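Local coordinates for protein GphF Dehydratase 1 (Archangium violaceum, PDB 6MBF) that probably dehydrates an acyl intermediate as a double-hotdog dehydratase domain of the gephyronic acid polyketide synthase, and is linked to rearrangement of the resulting olefin, at residues L166-H171 / V183-E188; V242-R247 / L264-M269; R231-A236 / V274-A279. All coordinates share one frame; numbering follows the deposited sequence.

Contact 1 (L166-H171 / V183-E188); sequences LRNIRH and VCLQGE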
loop_
_atom_site.group_PDB
_atom_site.type_symbol
_atom_site.label_atom_id
_atom_site.label_comp_id
_atom_site.label_asym_id
_atom_site.label_seq_id
_atom_site.Cartn_x
_atom_site.Cartn_y
_atom_site.Cartn_z
ATOM N N LEU A 166 -6.805 -11.178 -0.090
ATOM C CA LEU A 166 -6.758 -9.857 -0.706
ATOM C C LEU A 166 -7.965 -9.627 -1.615
ATOM O O LEU A 166 -7.829 -9.160 -2.753
ATOM C CB LEU A 166 -5.436 -9.699 -1.467
ATOM C CG LEU A 166 -4.200 -9.837 -0.566
ATOM C CD1 LEU A 166 -2.921 -9.898 -1.372
ATOM C CD2 LEU A 166 -4.149 -8.683 0.443
ATOM N N ARG A 167 -9.160 -9.961 -1.111
ATOM C CA ARG A 167 -10.423 -9.729 -1.815
ATOM C C ARG A 167 -11.383 -9.066 -0.830
ATOM O O ARG A 167 -12.410 -9.636 -0.453
ATOM C CB ARG A 167 -10.987 -11.045 -2.373
ATOM C CG ARG A 167 -10.025 -11.730 -3.348
ATOM C CD ARG A 167 -10.494 -13.123 -3.734
ATOM N NE ARG A 167 -9.465 -13.767 -4.541
ATOM C CZ ARG A 167 -9.238 -15.078 -4.587
ATOM N NH1 ARG A 167 -9.993 -15.922 -3.887
ATOM N NH2 ARG A 167 -8.248 -15.541 -5.347
ATOM N N ASN A 168 -11.046 -7.842 -0.419
ATOM C CA ASN A 168 -11.673 -7.217 0.737
ATOM C C ASN A 168 -12.634 -6.088 0.383
ATOM O O ASN A 168 -13.120 -5.398 1.293
ATOM C CB ASN A 168 -10.586 -6.726 1.691
ATOM C CG ASN A 168 -9.746 -7.878 2.226
ATOM O OD1 ASN A 168 -10.255 -8.730 2.954
ATOM N ND2 ASN A 168 -8.465 -7.919 1.855
ATOM N N ILE A 169 -12.937 -5.901 -0.898
ATOM C CA ILE A 169 -13.974 -4.957 -1.321
ATOM C C ILE A 169 -15.325 -5.643 -1.181
ATOM O O ILE A 169 -15.558 -6.703 -1.775
ATOM C CB ILE A 169 -13.760 -4.483 -2.767
ATOM C CG1 ILE A 169 -12.301 -4.102 -3.023
ATOM C CG2 ILE A 169 -14.666 -3.258 -3.080
ATOM C CD1 ILE A 169 -12.012 -3.848 -4.493
ATOM N N ARG A 170 -16.211 -5.051 -0.383
ATOM C CA ARG A 170 -17.548 -5.604 -0.217
ATOM C C ARG A 170 -18.518 -5.066 -1.257
ATOM O O ARG A 170 -19.318 -5.829 -1.813
ATOM C CB ARG A 170 -18.071 -5.310 1.191
ATOM C CG ARG A 170 -17.183 -5.862 2.290
ATOM C CD ARG A 170 -16.732 -7.276 1.956
ATOM N NE ARG A 170 -15.603 -7.703 2.772
ATOM C CZ ARG A 170 -14.656 -8.531 2.346
ATOM N NH1 ARG A 170 -13.663 -8.870 3.152
ATOM N NH2 ARG A 170 -14.698 -9.004 1.106
ATOM N N HIS A 171 -18.438 -3.769 -1.543
ATOM C CA HIS A 171 -19.343 -3.114 -2.477
ATOM C C HIS A 171 -18.562 -2.029 -3.199
ATOM O O HIS A 171 -17.646 -1.431 -2.631
ATOM C CB HIS A 171 -20.559 -2.513 -1.754
ATOM C CG HIS A 171 -21.405 -1.626 -2.617
ATOM N ND1 HIS A 171 -22.356 -2.117 -3.486
ATOM C CD2 HIS A 171 -21.443 -0.277 -2.740
ATOM C CE1 HIS A 171 -22.941 -1.110 -4.111
ATOM N NE2 HIS A 171 -22.406 0.019 -3.676
ATOM N N VAL A 183 -14.799 -1.321 1.988
ATOM C CA VAL A 183 -13.795 -2.355 2.203
ATOM C C VAL A 183 -13.789 -2.721 3.678
ATOM O O VAL A 183 -13.922 -1.856 4.554
ATOM C CB VAL A 183 -12.368 -1.961 1.732
ATOM C CG1 VAL A 183 -12.385 -1.290 0.382
ATOM C CG2 VAL A 183 -11.629 -1.146 2.749
ATOM N N CYS A 184 -13.644 -4.013 3.948
ATOM C CA CYS A 184 -13.712 -4.514 5.310
ATOM C C CYS A 184 -12.782 -5.706 5.444
ATOM O O CYS A 184 -12.836 -6.636 4.633
ATOM C CB CYS A 184 -15.148 -4.903 5.665
ATOM S SG CYS A 184 -15.393 -5.274 7.399
ATOM N N LEU A 185 -11.919 -5.665 6.453
ATOM C CA LEU A 185 -11.052 -6.801 6.716
ATOM C C LEU A 185 -11.843 -7.932 7.349
ATOM O O LEU A 185 -12.860 -7.717 8.012
ATOM C CB LEU A 185 -9.905 -6.407 7.634
ATOM C CG LEU A 185 -8.963 -5.333 7.090
ATOM C CD1 LEU A 185 -7.949 -4.983 8.136
ATOM C CD2 LEU A 185 -8.290 -5.781 5.796
ATOM N N GLN A 186 -11.381 -9.157 7.126
ATOM C CA GLN A 186 -11.978 -10.319 7.765
ATOM C C GLN A 186 -10.866 -11.290 8.133
ATOM O O GLN A 186 -9.678 -11.034 7.896
ATOM C CB GLN A 186 -13.029 -10.994 6.866
ATOM C CG GLN A 186 -14.288 -10.172 6.587
ATOM C CD GLN A 186 -15.092 -9.861 7.845
ATOM O OE1 GLN A 186 -15.040 -10.600 8.828
ATOM N NE2 GLN A 186 -15.842 -8.767 7.812
ATOM N N GLY A 187 -11.265 -12.413 8.720
ATOM C CA GLY A 187 -10.321 -13.466 9.056
ATOM C C GLY A 187 -9.162 -12.981 9.899
ATOM O O GLY A 187 -9.315 -12.130 10.784
ATOM N N GLU A 188 -7.975 -13.521 9.604
ATOM C CA GLU A 188 -6.778 -13.169 10.359
ATOM C C GLU A 188 -6.437 -11.697 10.191
ATOM O O GLU A 188 -5.939 -11.056 11.122
ATOM C CB GLU A 188 -5.595 -14.027 9.909
ATOM C CG GLU A 188 -5.824 -15.532 9.988
ATOM C CD GLU A 188 -4.569 -16.330 9.654
ATOM O OE1 GLU A 188 -4.596 -17.570 9.807
ATOM O OE2 GLU A 188 -3.556 -15.718 9.245
HETATM O O HOH W 1 -9.116 -9.323 5.250
#
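The guanidinium of R170 lies near the backbone of C184. One face of this flat group is covered by N168 O, which sits 3.6 Å above the plane and over its centre. C184 O approaches obliquely and takes a weak hydrogen bond from R170 NH1 at 2.8 Å, with a bent N-H...O angle of 126°. Within its own segment, R170 NH2 donates to a lone pair of R167 O, in the plane of that carbonyl, at 2.8 Å. The R170 chain bends at chi2 (-44°), which brings CD back toward the residue's own backbone N. Q186 crosses this end obliquely, its CG 3.7 Å from R170 NH1, with the guanidinium and amide planes 45° apart. R170 and Q186 each have two modelled conformers, so these side-chain contacts are tentative.

The segments meet at the open end of the beta hairpin of strands 169-175 and 178-184. I169 and V183 make an antiparallel non-hydrogen-bonded pair there, and helix 200-214 covers both side chains. R170 and H171 both face H182, which is a classic beta bulge.

Beyond the pair, C184 N donates to N168 O at 3.0 Å, nearly along the C=O axis. The same oxygen receives a CA-H...O contact from V183. N168 OD1 reaches the second segment through water 1, which donates to it at 2.6 Å and accepts from Q186 N. The amide nitrogen, ND2, bonds to R165 O.

Contact 2 (V242-R247 / L264-M269); sequences VRVHLR and LRLFDM
This is a regular antiparallel ladder between strands 241-248 and 259-267, a beta hairpin within the hotdog-family dehydratase fold. R243 pairs with F267, and H245 with R265, as hydrogen-bonded pairs. Each has two N-H...O bonds, and the one from F267 N to R243 O measures 2.8 Å. V244 with L266 and L246 with L264 are the non-hydrogen-bonded pairs. Their side chains share the face covered by helix 200-214. V244 and L266 lie side by side, with V244 CG2 3.9 Å from L266 CD1. L264 CG meets L246 CB at 4.0 Å.

On the face of R243 and H245, the F267 ring turns its edge to R243 O, which lies in the ring plane. H245 NE2 bonds to E178 on the next strand.

At the open end of the hairpin, R243 and M269 cross at about a right angle. M269 bends at chi2 and chi3 (-54° and -79°), the second bend placing CE over one guanidinium face. CE stands 3.4 Å from R243 CZ, offset toward the rim. Water 2 and water 3 lie at the edge, in plane. Both accept from R243 NH1 and donate to D268 O and M269 O respectively. An alanine at R243 would probably leave the M269 methyl without its flat partner and both waters without their donor. With its face against a methyl and NH1 held by two water bridges, the guanidinium probably stays solvated at its edge and limited in rotation.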
loop_
_atom_site.group_PDB
_atom_site.type_symbol
_atom_site.label_atom_id
_atom_site.label_comp_id
_atom_site.label_asym_id
_atom_site.label_seq_id
_atom_site.Cartn_x
_atom_site.Cartn_y
_atom_site.Cartn_z
ATOM N N VAL A 242 -13.544 0.749 6.011
ATOM C CA VAL A 242 -13.721 2.111 5.521
ATOM C C VAL A 242 -14.676 2.116 4.338
ATOM O O VAL A 242 -14.922 1.091 3.693
ATOM C CB VAL A 242 -12.399 2.791 5.073
ATOM C CG1 VAL A 242 -11.424 2.965 6.242
ATOM C CG2 VAL A 242 -11.761 2.013 3.934
ATOM N N ARG A 243 -15.215 3.292 4.066
ATOM C CA ARG A 243 -15.733 3.620 2.750
ATOM C C ARG A 243 -14.712 4.523 2.079
ATOM O O ARG A 243 -14.176 5.441 2.704
ATOM C CB ARG A 243 -17.098 4.303 2.834
ATOM C CG ARG A 243 -18.195 3.389 3.374
ATOM C CD ARG A 243 -19.557 4.046 3.170
ATOM N NE ARG A 243 -20.657 3.190 3.613
ATOM C CZ ARG A 243 -21.163 3.187 4.844
ATOM N NH1 ARG A 243 -20.677 3.995 5.780
ATOM N NH2 ARG A 243 -22.160 2.366 5.143
ATOM N N VAL A 244 -14.407 4.243 0.821
ATOM C CA VAL A 244 -13.346 4.956 0.126
ATOM C C VAL A 244 -13.933 5.634 -1.101
ATOM O O VAL A 244 -14.674 5.009 -1.868
ATOM C CB VAL A 244 -12.181 4.025 -0.259
ATOM C CG1 VAL A 244 -12.681 2.786 -1.011
ATOM C CG2 VAL A 244 -11.145 4.796 -1.069
ATOM N N HIS A 245 -13.631 6.915 -1.264
ATOM C CA HIS A 245 -13.943 7.633 -2.489
ATOM C C HIS A 245 -12.669 7.740 -3.318
ATOM O O HIS A 245 -11.612 8.095 -2.790
ATOM C CB HIS A 245 -14.512 9.017 -2.171
ATOM C CG HIS A 245 -14.798 9.839 -3.383
ATOM N ND1 HIS A 245 -14.378 11.145 -3.508
ATOM C CD2 HIS A 245 -15.430 9.533 -4.541
ATOM C CE1 HIS A 245 -14.757 11.615 -4.684
ATOM N NE2 HIS A 245 -15.393 10.656 -5.331
ATOM N N LEU A 246 -12.757 7.411 -4.607
ATOM C CA LEU A 246 -11.599 7.492 -5.487
ATOM C C LEU A 246 -11.953 8.299 -6.727
ATOM O O LEU A 246 -13.108 8.319 -7.163
ATOM C CB LEU A 246 -11.088 6.098 -5.896
ATOM C CG LEU A 246 -11.949 5.298 -6.881
ATOM C CD1 LEU A 246 -11.581 5.596 -8.343
ATOM C CD2 LEU A 246 -11.792 3.832 -6.630
ATOM N N ARG A 247 -10.949 8.968 -7.288
ATOM C CA ARG A 247 -11.124 9.716 -8.531
ATOM C C ARG A 247 -9.931 9.459 -9.443
ATOM O O ARG A 247 -8.793 9.790 -9.100
ATOM C CB ARG A 247 -11.293 11.221 -8.271
ATOM C CG ARG A 247 -11.372 12.047 -9.566
ATOM C CD ARG A 247 -11.577 13.554 -9.311
ATOM N NE ARG A 247 -12.836 13.844 -8.628
ATOM C CZ ARG A 247 -12.946 14.488 -7.466
ATOM N NH1 ARG A 247 -11.863 14.924 -6.827
ATOM N NH2 ARG A 247 -14.147 14.700 -6.939
ATOM N N LEU A 264 -7.499 9.360 -3.600
ATOM C CA LEU A 264 -8.414 8.580 -2.780
ATOM C C LEU A 264 -8.591 9.237 -1.422
ATOM O O LEU A 264 -7.685 9.898 -0.908
ATOM C CB LEU A 264 -7.929 7.134 -2.574
ATOM C CG LEU A 264 -7.704 6.257 -3.804
ATOM C CD1 LEU A 264 -6.295 6.414 -4.329
ATOM C CD2 LEU A 264 -7.961 4.798 -3.427
ATOM N N ARG A 265 -9.782 9.058 -0.854
ATOM C CA ARG A 265 -10.111 9.513 0.489
ATOM C C ARG A 265 -10.792 8.361 1.210
ATOM O O ARG A 265 -11.771 7.803 0.702
ATOM C CB ARG A 265 -11.022 10.747 0.453
ATOM C CG ARG A 265 -10.427 11.934 -0.307
ATOM C CD ARG A 265 -9.166 12.413 0.371
ATOM N NE ARG A 265 -8.656 13.671 -0.170
ATOM C CZ ARG A 265 -7.631 13.779 -1.011
ATOM N NH1 ARG A 265 -6.988 12.700 -1.444
ATOM N NH2 ARG A 265 -7.242 14.984 -1.414
ATOM N N LEU A 266 -10.258 7.989 2.370
ATOM C CA LEU A 266 -10.792 6.891 3.167
ATOM C C LEU A 266 -11.545 7.456 4.368
ATOM O O LEU A 266 -11.020 8.316 5.082
ATOM C CB LEU A 266 -9.665 5.962 3.641
ATOM C CG LEU A 266 -8.983 5.011 2.639
ATOM C CD1 LEU A 266 -8.305 5.746 1.491
ATOM C CD2 LEU A 266 -7.972 4.159 3.379
ATOM N N PHE A 267 -12.756 6.950 4.607
ATOM C CA PHE A 267 -13.607 7.410 5.698
ATOM C C PHE A 267 -13.999 6.238 6.583
ATOM O O PHE A 267 -14.197 5.121 6.094
ATOM C CB PHE A 267 -14.881 8.082 5.169
ATOM C CG PHE A 267 -14.620 9.266 4.287
ATOM C CD1 PHE A 267 -14.600 10.553 4.809
ATOM C CD2 PHE A 267 -14.393 9.087 2.931
ATOM C CE1 PHE A 267 -14.351 11.646 3.990
ATOM C CE2 PHE A 267 -14.144 10.172 2.112
ATOM C CZ PHE A 267 -14.124 11.448 2.638
ATOM N N ASP A 268 -14.128 6.481 7.889
ATOM C CA ASP A 268 -14.674 5.417 8.721
ATOM C C ASP A 268 -16.180 5.317 8.480
ATOM O O ASP A 268 -16.762 6.076 7.696
ATOM C CB ASP A 268 -14.303 5.623 10.195
ATOM C CG ASP A 268 -14.940 6.858 10.832
ATOM O OD1 ASP A 268 -15.957 7.386 10.336
ATOM O OD2 ASP A 268 -14.399 7.300 11.872
ATOM N N MET A 269 -16.819 4.344 9.134
ATOM C CA MET A 269 -18.238 4.114 8.869
ATOM C C MET A 269 -19.139 5.213 9.434
ATOM O O MET A 269 -20.348 5.196 9.166
ATOM C CB MET A 269 -18.648 2.741 9.402
ATOM C CG MET A 269 -17.828 1.607 8.784
ATOM S SD MET A 269 -17.848 1.605 6.972
ATOM C CE MET A 269 -19.443 0.853 6.659
HETATM O O HOH W 2 -18.629 6.003 5.649
HETATM O O HOH W 3 -22.363 3.370 8.404
#

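Contact 3 (R231-A236 / V274-A279); sequences RIELRA and VASVDA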
loop_
_atom_site.group_PDB
_atom_site.type_symbol
_atom_site.label_atom_id
_atom_site.label_comp_id
_atom_site.label_asym_id
_atom_site.label_seq_id
_atom_site.Cartn_x
_atom_site.Cartn_y
_atom_site.Cartn_z
ATOM N N ARG A 231 1.468 11.811 -1.915
ATOM C CA ARG A 231 1.244 12.013 -0.489
ATOM C C ARG A 231 0.233 11.002 0.019
ATOM O O ARG A 231 -0.764 10.730 -0.650
ATOM C CB ARG A 231 0.739 13.433 -0.219
ATOM C CG ARG A 231 0.592 13.798 1.232
ATOM C CD ARG A 231 0.144 15.248 1.318
ATOM N NE ARG A 231 -0.435 15.558 2.619
ATOM C CZ ARG A 231 0.189 16.233 3.577
ATOM N NH1 ARG A 231 1.423 16.690 3.386
ATOM N NH2 ARG A 231 -0.427 16.454 4.728
ATOM N N ILE A 232 0.498 10.445 1.198
ATOM C CA ILE A 232 -0.514 9.721 1.954
ATOM C C ILE A 232 -0.500 10.258 3.380
ATOM O O ILE A 232 0.571 10.449 3.963
ATOM C CB ILE A 232 -0.304 8.191 1.924
ATOM C CG1 ILE A 232 -1.368 7.501 2.781
ATOM C CG2 ILE A 232 1.085 7.810 2.406
ATOM C CD1 ILE A 232 -1.429 5.982 2.603
ATOM N N GLU A 233 -1.680 10.551 3.916
ATOM C CA GLU A 233 -1.809 11.029 5.285
ATOM C C GLU A 233 -2.780 10.139 6.042
ATOM O O GLU A 233 -3.859 9.825 5.538
ATOM C CB GLU A 233 -2.278 12.477 5.315
ATOM C CG GLU A 233 -2.349 13.047 6.705
ATOM C CD GLU A 233 -2.506 14.541 6.680
ATOM O OE1 GLU A 233 -3.006 15.066 5.660
ATOM O OE2 GLU A 233 -2.111 15.190 7.670
ATOM N N LEU A 234 -2.394 9.721 7.242
ATOM C CA LEU A 234 -3.209 8.834 8.066
ATOM C C LEU A 234 -3.608 9.550 9.349
ATOM O O LEU A 234 -2.743 10.052 10.077
ATOM C CB LEU A 234 -2.449 7.551 8.404
ATOM C CG LEU A 234 -3.197 6.491 9.210
ATOM C CD1 LEU A 234 -4.368 5.895 8.422
ATOM C CD2 LEU A 234 -2.243 5.387 9.644
ATOM N N ARG A 235 -4.913 9.582 9.631
ATOM C CA ARG A 235 -5.440 10.292 10.791
ATOM C C ARG A 235 -5.937 9.385 11.901
ATOM O O ARG A 235 -6.212 9.881 12.998
ATOM C CB ARG A 235 -6.598 11.213 10.385
ATOM C CG ARG A 235 -6.321 12.082 9.190
ATOM C CD ARG A 235 -7.373 13.168 9.076
ATOM N NE ARG A 235 -6.981 14.196 8.120
ATOM C CZ ARG A 235 -7.408 15.451 8.164
ATOM N NH1 ARG A 235 -8.237 15.832 9.127
ATOM N NH2 ARG A 235 -7.002 16.327 7.255
ATOM N N ALA A 236 -6.126 8.098 11.636
ATOM C CA ALA A 236 -6.530 7.146 12.662
ATOM C C ALA A 236 -5.793 5.839 12.419
ATOM O O ALA A 236 -5.654 5.410 11.271
ATOM C CB ALA A 236 -8.046 6.915 12.651
ATOM N N VAL A 274 -10.292 9.138 7.523
ATOM C CA VAL A 274 -9.256 8.288 8.101
ATOM C C VAL A 274 -7.915 8.478 7.402
ATOM O O VAL A 274 -6.865 8.474 8.048
ATOM C CB VAL A 274 -9.711 6.811 8.035
ATOM C CG1 VAL A 274 -8.533 5.868 8.236
ATOM C CG2 VAL A 274 -10.794 6.554 9.067
ATOM N N ALA A 275 -7.923 8.620 6.079
ATOM C CA ALA A 275 -6.674 8.712 5.339
ATOM C C ALA A 275 -6.940 9.357 3.992
ATOM O O ALA A 275 -8.056 9.321 3.476
ATOM C CB ALA A 275 -6.023 7.334 5.151
ATOM N N SER A 276 -5.890 9.927 3.411
ATOM C CA SER A 276 -6.003 10.557 2.103
ATOM C C SER A 276 -4.771 10.236 1.277
ATOM O O SER A 276 -3.644 10.298 1.779
ATOM C CB SER A 276 -6.159 12.071 2.214
ATOM O OG SER A 276 -5.037 12.629 2.870
ATOM N N VAL A 277 -4.994 9.923 0.005
ATOM C CA VAL A 277 -3.945 9.520 -0.928
ATOM C C VAL A 277 -4.015 10.461 -2.123
ATOM O O VAL A 277 -5.052 10.539 -2.792
ATOM C CB VAL A 277 -4.097 8.056 -1.381
ATOM C CG1 VAL A 277 -3.024 7.720 -2.401
ATOM C CG2 VAL A 277 -4.017 7.096 -0.186
ATOM N N ASP A 278 -2.931 11.190 -2.381
ATOM C CA ASP A 278 -2.870 12.116 -3.505
ATOM C C ASP A 278 -1.946 11.565 -4.578
ATOM O O ASP A 278 -0.785 11.246 -4.298
ATOM C CB ASP A 278 -2.372 13.501 -3.069
ATOM C CG ASP A 278 -3.310 14.176 -2.096
ATOM O OD1 ASP A 278 -2.820 14.861 -1.169
ATOM O OD2 ASP A 278 -4.535 14.004 -2.251
ATOM N N ALA A 279 -2.455 11.489 -5.809
ATOM C CA ALA A 279 -1.663 11.140 -6.983
ATOM C C ALA A 279 -0.953 9.794 -6.809
ATOM O O ALA A 279 0.270 9.676 -6.921
ATOM C CB ALA A 279 -0.664 12.260 -7.311
HETATM O O HOH W 4 -5.768 12.946 6.023
#
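I232 and V277 lie side by side and point the same way, with I232 CD1 4.0 Å from V277 CG2. Next on this apolar face, L234 chi2 (66°) turns CD1 toward the second strand, where it touches A275 CB at 3.9 Å and V274 CG1 at 4.2 Å.

Between these pairs E233 and S276 exchange two backbone hydrogen bonds. Beyond I232 and V277, D278 N donates to R231 O at 2.8 Å; the return bond is weak. Beyond L234 and A275, R235 N donates to V274 O at 2.7 Å.

R231, E233, S276 and D278 form the polar face. R231 NH2 makes a salt bridge to E233 OE1 at 3.1 Å, meeting the oxygen from above the carboxylate plane. R231 and D278 run side by side, but NE and OD1 stay 4.5 Å apart, beyond a salt bridge. R231 NH1 has a salt bridge to E77, and D278 OD2 one to R265. E233 OE2 is held by R131 and T73. Water 4 accepts from R235 NE and tentatively links to S276 OG, which has two conformers.

Strand 73-81 flanks strand 224-234, and strand 259-267 flanks strand 273-284, where V274 and A275 form a classic beta bulge opposite L266.

How the contacts relate
The three contacts follow one run of antiparallel strands, from 169-175 through 178-184, 241-248, 259-267 and 273-284 to 224-234. Contact 1 joins contact 2 through a probable hydrogen bond from V183 N to V242 O at 3.0 Å. Contact 2 joins contact 3 through L266, whose O lies 2.7 Å from V274 N and whose N lies 2.8 Å from A275 O. Contacts 1 and 3 do not touch; their nearest atoms are about 9 Å apart. Along the chain, contact 2 is nested inside the loop closed by contact 3. A bound magnesium ion lies about 13 Å from the side chains of L264 and V277, and about 14 Å from that of N168.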